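Local coordinates for ankyrin repeat domain-containing protein EMB506, chloroplastic (Arabidopsis thaliana, PDB 6JD6) that takes part in the first differentiation of the proplastid during embryo development, is needed for correct leaf margins, and has condensate scaffold activity, at residues 116-121 and 146-152; 177-183 and 206-212. All coordinates share one frame; numbering follows the deposited sequence.

Contact 1: 116-121 and 146-152; sequences LQTLAL and QTALHKA. With SO4 (sulfate ion), chain K.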
ATOM      1  N   LEU A 116       0.659  12.833   3.905  1.00 40.29           N
ATOM      2  CA  LEU A 116      -0.686  12.458   3.471  1.00 39.99           C
ATOM      3  C   LEU A 116      -0.806  10.955   3.233  1.00 36.78           C
ATOM      4  O   LEU A 116      -1.815  10.342   3.582  1.00 37.81           O
ATOM      5  CB  LEU A 116      -1.086  13.207   2.201  1.00 41.85           C
ATOM      6  CG  LEU A 116      -1.848  14.522   2.352  1.00 45.31           C
ATOM      7  CD1 LEU A 116      -2.386  14.968   0.993  1.00 44.71           C
ATOM      8  CD2 LEU A 116      -2.970  14.401   3.379  1.00 44.53           C
ATOM      9  N   GLN A 117       0.226  10.370   2.636  1.00 34.55           N
ATOM     10  CA  GLN A 117       0.239   8.938   2.370  1.00 35.24           C
ATOM     11  C   GLN A 117       0.260   8.149   3.675  1.00 35.46           C
ATOM     12  O   GLN A 117      -0.531   7.225   3.862  1.00 35.96           O
ATOM     13  CB  GLN A 117       1.444   8.557   1.509  1.00 34.69           C
ATOM     14  CG  GLN A 117       1.403   9.086   0.081  1.00 37.86           C
ATOM     15  CD  GLN A 117       2.494   8.472  -0.786  1.00 42.34           C
ATOM     16  OE1 GLN A 117       3.118   7.480  -0.405  1.00 43.14           O
ATOM     17  NE2 GLN A 117       2.727   9.061  -1.956  1.00 42.22           N
ATOM     18  N   THR A 118       1.165   8.525   4.573  1.00 33.64           N
ATOM     19  CA  THR A 118       1.305   7.840   5.856  1.00 32.91           C
ATOM     20  C   THR A 118       0.035   7.966   6.692  1.00 33.11           C
ATOM     21  O   THR A 118      -0.440   6.986   7.269  1.00 31.30           O
ATOM     22  CB  THR A 118       2.513   8.378   6.652  1.00 32.43           C
ATOM     23  OG1 THR A 118       3.725   8.096   5.933  1.00 32.08           O
ATOM     24  CG2 THR A 118       2.586   7.733   8.022  1.00 29.75           C
ATOM     25  N   LEU A 119      -0.519   9.175   6.744  1.00 34.23           N
ATOM     26  CA  LEU A 119      -1.743   9.407   7.500  1.00 34.39           C
ATOM     27  C   LEU A 119      -2.904   8.612   6.902  1.00 36.24           C
ATOM     28  O   LEU A 119      -3.751   8.089   7.628  1.00 36.48           O
ATOM     29  CB  LEU A 119      -2.071  10.900   7.554  1.00 33.58           C
ATOM     30  CG  LEU A 119      -1.103  11.770   8.364  1.00 34.58           C
ATOM     31  CD1 LEU A 119      -1.432  13.249   8.194  1.00 34.73           C
ATOM     32  CD2 LEU A 119      -1.101  11.380   9.846  1.00 33.08           C
ATOM     33  N   ALA A 120      -2.934   8.516   5.577  1.00 37.00           N
ATOM     34  CA  ALA A 120      -3.945   7.710   4.899  1.00 36.00           C
ATOM     35  C   ALA A 120      -3.845   6.240   5.301  1.00 34.47           C
ATOM     36  O   ALA A 120      -4.845   5.613   5.644  1.00 36.29           O
ATOM     37  CB  ALA A 120      -3.821   7.857   3.386  1.00 32.97           C
ATOM     38  N   LEU A 121      -2.634   5.690   5.258  1.00 32.86           N
ATOM     39  CA  LEU A 121      -2.440   4.280   5.573  1.00 33.58           C
ATOM     40  C   LEU A 121      -2.638   3.985   7.066  1.00 36.76           C
ATOM     41  O   LEU A 121      -2.919   2.847   7.447  1.00 37.67           O
ATOM     42  CB  LEU A 121      -1.068   3.800   5.093  1.00 32.07           C
ATOM     43  CG  LEU A 121      -0.850   3.756   3.572  1.00 32.64           C
ATOM     44  CD1 LEU A 121       0.578   3.370   3.240  1.00 30.75           C
ATOM     45  CD2 LEU A 121      -1.836   2.804   2.876  1.00 30.01           C
ATOM     46  N   GLN A 146       2.741   9.370  -7.400  1.00 37.37           N
ATOM     47  CA  GLN A 146       1.555   8.855  -6.725  1.00 37.82           C
ATOM     48  C   GLN A 146       1.003   9.873  -5.737  1.00 41.42           C
ATOM     49  O   GLN A 146       1.760  10.563  -5.052  1.00 42.37           O
ATOM     50  CB  GLN A 146       1.868   7.552  -5.986  1.00 36.68           C
ATOM     51  CG  GLN A 146       2.191   6.373  -6.896  1.00 40.46           C
ATOM     52  CD  GLN A 146       2.327   5.068  -6.129  1.00 43.52           C
ATOM     53  OE1 GLN A 146       2.658   5.064  -4.943  1.00 45.66           O
ATOM     54  NE2 GLN A 146       2.064   3.956  -6.802  1.00 42.71           N
ATOM     55  N   THR A 147      -0.320   9.957  -5.664  1.00 39.20           N
ATOM     56  CA  THR A 147      -0.971  10.821  -4.692  1.00 38.12           C
ATOM     57  C   THR A 147      -1.399   9.985  -3.496  1.00 37.28           C
ATOM     58  O   THR A 147      -1.232   8.764  -3.488  1.00 34.46           O
ATOM     59  CB  THR A 147      -2.221  11.494  -5.283  1.00 37.29           C
ATOM     60  OG1 THR A 147      -3.228  10.502  -5.517  1.00 36.70           O
ATOM     61  CG2 THR A 147      -1.886  12.194  -6.593  1.00 36.19           C
ATOM     62  N   ALA A 148      -1.955  10.649  -2.490  1.00 36.15           N
ATOM     63  CA  ALA A 148      -2.492   9.962  -1.326  1.00 35.31           C
ATOM     64  C   ALA A 148      -3.595   8.980  -1.720  1.00 37.69           C
ATOM     65  O   ALA A 148      -3.756   7.937  -1.086  1.00 38.14           O
ATOM     66  CB  ALA A 148      -3.016  10.968  -0.319  1.00 31.64           C
ATOM     67  N   LEU A 149      -4.356   9.319  -2.759  1.00 37.35           N
ATOM     68  CA  LEU A 149      -5.414   8.434  -3.246  1.00 36.34           C
ATOM     69  C   LEU A 149      -4.839   7.111  -3.759  1.00 33.27           C
ATOM     70  O   LEU A 149      -5.328   6.042  -3.399  1.00 34.90           O
ATOM     71  CB  LEU A 149      -6.246   9.114  -4.339  1.00 35.91           C
ATOM     72  CG  LEU A 149      -7.388   8.284  -4.931  1.00 35.77           C
ATOM     73  CD1 LEU A 149      -8.408   7.922  -3.855  1.00 34.90           C
ATOM     74  CD2 LEU A 149      -8.067   9.016  -6.091  1.00 34.34           C
ATOM     75  N   HIS A 150      -3.812   7.191  -4.603  1.00 32.17           N
ATOM     76  CA  HIS A 150      -3.122   5.997  -5.092  1.00 34.65           C
ATOM     77  C   HIS A 150      -2.715   5.102  -3.926  1.00 38.31           C
ATOM     78  O   HIS A 150      -2.989   3.903  -3.923  1.00 35.88           O
ATOM     79  CB  HIS A 150      -1.853   6.369  -5.861  1.00 33.60           C
ATOM     80  CG  HIS A 150      -2.095   6.883  -7.247  1.00 36.97           C
ATOM     81  ND1 HIS A 150      -1.846   8.189  -7.608  1.00 37.15           N
ATOM     82  CD2 HIS A 150      -2.522   6.258  -8.371  1.00 38.24           C
ATOM     83  CE1 HIS A 150      -2.124   8.351  -8.890  1.00 41.27           C
ATOM     84  NE2 HIS A 150      -2.536   7.194  -9.377  1.00 39.53           N
ATOM     85  N   LYS A 151      -2.059   5.699  -2.935  1.00 39.05           N
ATOM     86  CA  LYS A 151      -1.539   4.947  -1.797  1.00 38.39           C
ATOM     87  C   LYS A 151      -2.636   4.356  -0.933  1.00 35.13           C
ATOM     88  O   LYS A 151      -2.529   3.214  -0.478  1.00 35.78           O
ATOM     89  CB  LYS A 151      -0.624   5.818  -0.941  1.00 40.09           C
ATOM     90  CG  LYS A 151       0.827   5.543  -1.183  1.00 45.11           C
ATOM     91  CD  LYS A 151       1.162   4.091  -0.901  1.00 46.18           C
ATOM     92  CE  LYS A 151       2.475   3.732  -1.557  1.00 46.02           C
ATOM     93  NZ  LYS A 151       3.532   4.690  -1.146  1.00 47.42           N
ATOM     94  N   ALA A 152      -3.683   5.140  -0.706  1.00 31.65           N
ATOM     95  CA  ALA A 152      -4.818   4.686   0.086  1.00 33.56           C
ATOM     96  C   ALA A 152      -5.472   3.467  -0.555  1.00 38.54           C
ATOM     97  O   ALA A 152      -5.986   2.584   0.136  1.00 40.59           O
ATOM     98  CB  ALA A 152      -5.833   5.810   0.242  1.00 32.02           C
TER
HETATM   99  S   SO4 K 302       3.885   0.188  -6.372  1.00133.44           S
HETATM  100  O1  SO4 K 302       2.935  -0.760  -6.951  1.00132.42           O
HETATM  101  O2  SO4 K 302       3.558   1.542  -6.810  1.00134.25           O
HETATM  102  O3  SO4 K 302       3.808   0.131  -4.915  1.00132.69           O
HETATM  103  O4  SO4 K 302       5.238  -0.151  -6.809  1.00133.87           O
HETATM  104  O   HOH W   1       1.781  11.622  -2.333  1.00 40.28           O

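Contact 2: 177-183 and 206-212; sequences DGAAPIH and VADNEGW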
ATOM      1  N   ASP A 177       4.273   4.779 -13.412  1.00 35.79           N
ATOM      2  CA  ASP A 177       4.179   3.542 -14.175  1.00 34.91           C
ATOM      3  C   ASP A 177       2.952   3.543 -15.096  1.00 35.13           C
ATOM      4  O   ASP A 177       2.652   2.543 -15.747  1.00 34.26           O
ATOM      5  CB  ASP A 177       4.134   2.337 -13.225  1.00 33.31           C
ATOM      6  CG  ASP A 177       5.360   2.259 -12.312  1.00 36.78           C
ATOM      7  OD1 ASP A 177       6.494   2.433 -12.815  1.00 35.96           O
ATOM      8  OD2 ASP A 177       5.189   2.026 -11.091  1.00 34.90           O
ATOM      9  N   GLY A 178       2.255   4.674 -15.153  1.00 35.69           N
ATOM     10  CA  GLY A 178       1.061   4.794 -15.976  1.00 33.31           C
ATOM     11  C   GLY A 178      -0.155   4.171 -15.312  1.00 34.87           C
ATOM     12  O   GLY A 178      -1.182   3.952 -15.955  1.00 36.38           O
ATOM     13  N   ALA A 179      -0.041   3.888 -14.018  1.00 29.76           N
ATOM     14  CA  ALA A 179      -1.116   3.232 -13.286  1.00 30.83           C
ATOM     15  C   ALA A 179      -2.070   4.236 -12.642  1.00 33.89           C
ATOM     16  O   ALA A 179      -1.647   5.169 -11.947  1.00 31.13           O
ATOM     17  CB  ALA A 179      -0.548   2.289 -12.232  1.00 29.48           C
ATOM     18  N   ALA A 180      -3.362   4.021 -12.875  1.00 31.84           N
ATOM     19  CA  ALA A 180      -4.413   4.879 -12.345  1.00 32.87           C
ATOM     20  C   ALA A 180      -5.006   4.249 -11.086  1.00 31.33           C
ATOM     21  O   ALA A 180      -4.768   3.074 -10.817  1.00 30.36           O
ATOM     22  CB  ALA A 180      -5.500   5.080 -13.415  1.00 28.68           C
ATOM     23  N   PRO A 181      -5.774   5.027 -10.300  1.00 33.44           N
ATOM     24  CA  PRO A 181      -6.474   4.449  -9.146  1.00 32.35           C
ATOM     25  C   PRO A 181      -7.278   3.179  -9.468  1.00 32.40           C
ATOM     26  O   PRO A 181      -7.299   2.258  -8.651  1.00 32.91           O
ATOM     27  CB  PRO A 181      -7.408   5.584  -8.716  1.00 32.33           C
ATOM     28  CG  PRO A 181      -6.625   6.811  -9.036  1.00 33.53           C
ATOM     29  CD  PRO A 181      -5.900   6.498 -10.328  1.00 32.36           C
ATOM     30  N   ILE A 182      -7.920   3.120 -10.631  1.00 33.21           N
ATOM     31  CA  ILE A 182      -8.696   1.934 -10.993  1.00 33.44           C
ATOM     32  C   ILE A 182      -7.810   0.682 -11.156  1.00 32.29           C
ATOM     33  O   ILE A 182      -8.230  -0.420 -10.802  1.00 33.29           O
ATOM     34  CB  ILE A 182      -9.591   2.174 -12.244  1.00 36.40           C
ATOM     35  CG1 ILE A 182     -10.461   0.950 -12.546  1.00 36.40           C
ATOM     36  CG2 ILE A 182      -8.757   2.533 -13.454  1.00 35.51           C
ATOM     37  CD1 ILE A 182     -11.472   0.637 -11.477  1.00 37.44           C
ATOM     38  N   HIS A 183      -6.590   0.853 -11.668  1.00 27.60           N
ATOM     39  CA  HIS A 183      -5.632  -0.256 -11.774  1.00 27.01           C
ATOM     40  C   HIS A 183      -5.372  -0.872 -10.393  1.00 28.12           C
ATOM     41  O   HIS A 183      -5.453  -2.087 -10.203  1.00 28.55           O
ATOM     42  CB  HIS A 183      -4.288   0.227 -12.335  1.00 26.68           C
ATOM     43  CG  HIS A 183      -4.246   0.374 -13.827  1.00 29.15           C
ATOM     44  ND1 HIS A 183      -4.017   1.585 -14.447  1.00 31.60           N
ATOM     45  CD2 HIS A 183      -4.350  -0.542 -14.820  1.00 29.07           C
ATOM     46  CE1 HIS A 183      -4.008   1.414 -15.757  1.00 32.32           C
ATOM     47  NE2 HIS A 183      -4.210   0.133 -16.011  1.00 31.67           N
ATOM     48  N   VAL A 206      -8.092   2.564 -19.154  1.00 37.29           N
ATOM     49  CA  VAL A 206      -6.786   3.198 -19.032  1.00 33.94           C
ATOM     50  C   VAL A 206      -5.670   2.148 -19.101  1.00 31.47           C
ATOM     51  O   VAL A 206      -5.752   1.092 -18.475  1.00 32.73           O
ATOM     52  CB  VAL A 206      -6.689   4.062 -17.746  1.00 36.94           C
ATOM     53  CG1 VAL A 206      -6.974   3.227 -16.503  1.00 32.02           C
ATOM     54  CG2 VAL A 206      -5.331   4.749 -17.654  1.00 36.91           C
ATOM     55  N   ALA A 207      -4.645   2.432 -19.896  1.00 31.95           N
ATOM     56  CA  ALA A 207      -3.536   1.505 -20.089  1.00 33.24           C
ATOM     57  C   ALA A 207      -2.276   2.046 -19.419  1.00 35.23           C
ATOM     58  O   ALA A 207      -1.982   3.235 -19.523  1.00 37.28           O
ATOM     59  CB  ALA A 207      -3.293   1.278 -21.583  1.00 34.02           C
ATOM     60  N   ASP A 208      -1.537   1.183 -18.728  1.00 32.84           N
ATOM     61  CA  ASP A 208      -0.300   1.615 -18.085  1.00 34.20           C
ATOM     62  C   ASP A 208       0.850   1.650 -19.093  1.00 37.37           C
ATOM     63  O   ASP A 208       0.616   1.589 -20.302  1.00 35.72           O
ATOM     64  CB  ASP A 208       0.027   0.756 -16.850  1.00 31.71           C
ATOM     65  CG  ASP A 208       0.529  -0.642 -17.201  1.00 34.06           C
ATOM     66  OD1 ASP A 208       0.538  -1.025 -18.390  1.00 33.62           O
ATOM     67  OD2 ASP A 208       0.908  -1.373 -16.258  1.00 36.12           O
ATOM     68  N   ASN A 209       2.085   1.736 -18.602  1.00 36.75           N
ATOM     69  CA  ASN A 209       3.249   1.842 -19.482  1.00 35.83           C
ATOM     70  C   ASN A 209       3.444   0.618 -20.366  1.00 35.43           C
ATOM     71  O   ASN A 209       4.073   0.701 -21.416  1.00 37.30           O
ATOM     72  CB  ASN A 209       4.528   2.098 -18.674  1.00 37.85           C
ATOM     73  CG  ASN A 209       4.569   3.486 -18.051  1.00 39.70           C
ATOM     74  OD1 ASN A 209       3.756   4.355 -18.374  1.00 40.45           O
ATOM     75  ND2 ASN A 209       5.540   3.706 -17.171  1.00 39.47           N
ATOM     76  N   GLU A 210       2.909  -0.520 -19.940  1.00 35.62           N
ATOM     77  CA  GLU A 210       3.060  -1.756 -20.699  1.00 39.02           C
ATOM     78  C   GLU A 210       1.767  -2.167 -21.409  1.00 37.76           C
ATOM     79  O   GLU A 210       1.643  -3.300 -21.867  1.00 36.40           O
ATOM     80  CB  GLU A 210       3.555  -2.885 -19.789  1.00 40.44           C
ATOM     81  CG  GLU A 210       4.981  -2.692 -19.276  1.00 46.46           C
ATOM     82  CD  GLU A 210       5.399  -3.753 -18.261  1.00 48.53           C
ATOM     83  OE1 GLU A 210       5.018  -3.629 -17.077  1.00 45.00           O
ATOM     84  OE2 GLU A 210       6.110  -4.708 -18.648  1.00 52.04           O
ATOM     85  N   GLY A 211       0.806  -1.250 -21.486  1.00 35.88           N
ATOM     86  CA  GLY A 211      -0.454  -1.519 -22.160  1.00 33.92           C
ATOM     87  C   GLY A 211      -1.440  -2.355 -21.359  1.00 32.84           C
ATOM     88  O   GLY A 211      -2.430  -2.839 -21.899  1.00 32.57           O
ATOM     89  N   TRP A 212      -1.175  -2.532 -20.069  1.00 30.25           N
ATOM     90  CA  TRP A 212      -2.081  -3.295 -19.212  1.00 32.04           C
ATOM     91  C   TRP A 212      -3.267  -2.445 -18.769  1.00 34.41           C
ATOM     92  O   TRP A 212      -3.090  -1.317 -18.302  1.00 33.42           O
ATOM     93  CB  TRP A 212      -1.339  -3.840 -17.987  1.00 30.52           C
ATOM     94  CG  TRP A 212      -0.564  -5.092 -18.263  1.00 30.93           C
ATOM     95  CD1 TRP A 212       0.409  -5.268 -19.209  1.00 31.24           C
ATOM     96  CD2 TRP A 212      -0.691  -6.345 -17.578  1.00 30.61           C
ATOM     97  NE1 TRP A 212       0.889  -6.556 -19.159  1.00 32.19           N
ATOM     98  CE2 TRP A 212       0.232  -7.238 -18.164  1.00 32.10           C
ATOM     99  CE3 TRP A 212      -1.496  -6.800 -16.525  1.00 30.50           C
ATOM    100  CZ2 TRP A 212       0.371  -8.559 -17.738  1.00 32.16           C
ATOM    101  CZ3 TRP A 212      -1.357  -8.111 -16.099  1.00 31.49           C
ATOM    102  CH2 TRP A 212      -0.427  -8.975 -16.704  1.00 33.87           C
TER
HETATM  103  O   HOH W   2       7.063   1.771 -15.312  1.00 37.42           O
HETATM  104  O   HOH W   3       3.606  -0.440 -16.134  1.00 42.25           O

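Contact 1: 116-121 and 146-152
The first helices of ankyrin repeats 1 and 2 stack side by side here, with Gln117 of 116-121 lying across Lys151 of 146-152. The axes of helix segments 116-121 and 148-152 approach to 8.7 Å and run in the same general direction, crossing at -33°. The approach is close at Ala148, whose CA lies 4.7 Å from Gln117 CA, consistent with its small side chain. Leu116 CB meets Ala148 CB at 3.9 Å, and the methyl groups of Ala120 and Ala152 touch further along. Val160 of helix 158-166 packs on both Ala120 and Ala152.

Gln117 has CG anti to its carbonyl carbon (chi1 -68°), and its extended chain carries the amide over to the other helix. The Lys151 chain turns twice. Its CG rests against the Gln117 amide, while NZ curls back to donate to Gln117 OE1 at 2.9 Å. NZ stands above the carbonyl plane, 36° out of it. On the other branch, Gln117 NE2 bonds to Asp142. NE2 also donates to water 1, which lies within bonding distance of Gln146 O. Leu121 CD2 packs against the backbone O of Lys151, at 3.4 Å.

Thr147 is the N-cap of the second helix and forms a capping box with His150. Thr147 N donates almost straight to His150 ND1 at 3.0 Å, near the ring plane; the return bond from His150 N to Thr147 OG1 is weak. Gln146 NE2 bonds to Asp175 and weakly to a sulfate, probably from the crystallisation liquor.

The Gln117 amide is thus held at both its oxygen and its nitrogen, which fixes its rotation beside the alanine contacts.

Contact 2: 177-183 and 206-212
His183 NE2 donates to Trp212 O at 2.9 Å, and Asn209 N donates to Asp177 O at 3.0 Å. The first bond joins ankyrin repeat 3 to repeat 4; the second ties the start of repeat 3 to the hairpin loop between them. His183 belongs to the TPLH-type motif of ankyrin repeats, here Ala-Pro-Ile-His. Its ring is held at both nitrogens. ND1 accepts from Ala180 N in the ring plane, with an N-H...ND1 angle of 175°, while Trp212 O lies 26° out of that plane. Asp208 N also donates to Trp212 O, from the opposite face of the carbonyl.

Asp208 shapes the loop as an Asx turn, and a type I turn runs from Asp208 to Gly211. With CG between the backbone N and the carbonyl carbon (chi1 74°), Asp208 OD1 takes bonds from Glu210 N and Trp212 N, one from each face of the carboxylate. Asp208 OD2 bonds to an aromatic side chain of another protein chain.

Gly178 lies close against the loop. Its O receives a CA-H...O contact from Asp208 CA at 3.3 Å. Asn209 ND2 bonds to Arg176 O, and water 2 joins ND2 to Asp177 OD1. Outside the two segments, Asp177 OD2 forms a salt bridge to a basic side chain of that other protein chain.

Packing centres on Val206. Its CG1 touches Ala180 CB, and the side chains of Val206 and Ile182 pass alongside, pointing opposite ways. Val206 CG1 sits 3.6 Å from both Ile182 CG2 and His183 CE1.

How the contacts relate
Both contacts join successive ankyrin repeats, but at different levels of the stack. Both are mainly buried. Contact 1 lies between helices near the centre of the chain. Contact 2 lies further out and joins a helix start to a hairpin loop, with an exposed rim at Asn209. Contact 1 rests on small apolar residues and a single direct hydrogen bond across it. Contact 2 has two, both to backbone oxygens; the Asp208 carboxylate shapes its own loop. His150 and His183 each accept through ND1 from a backbone N at their own helix starts, but only His183 also bonds across its contact. The two contacts touch where His150 and Leu149 pack on Pro181. Both also border the other protein chain.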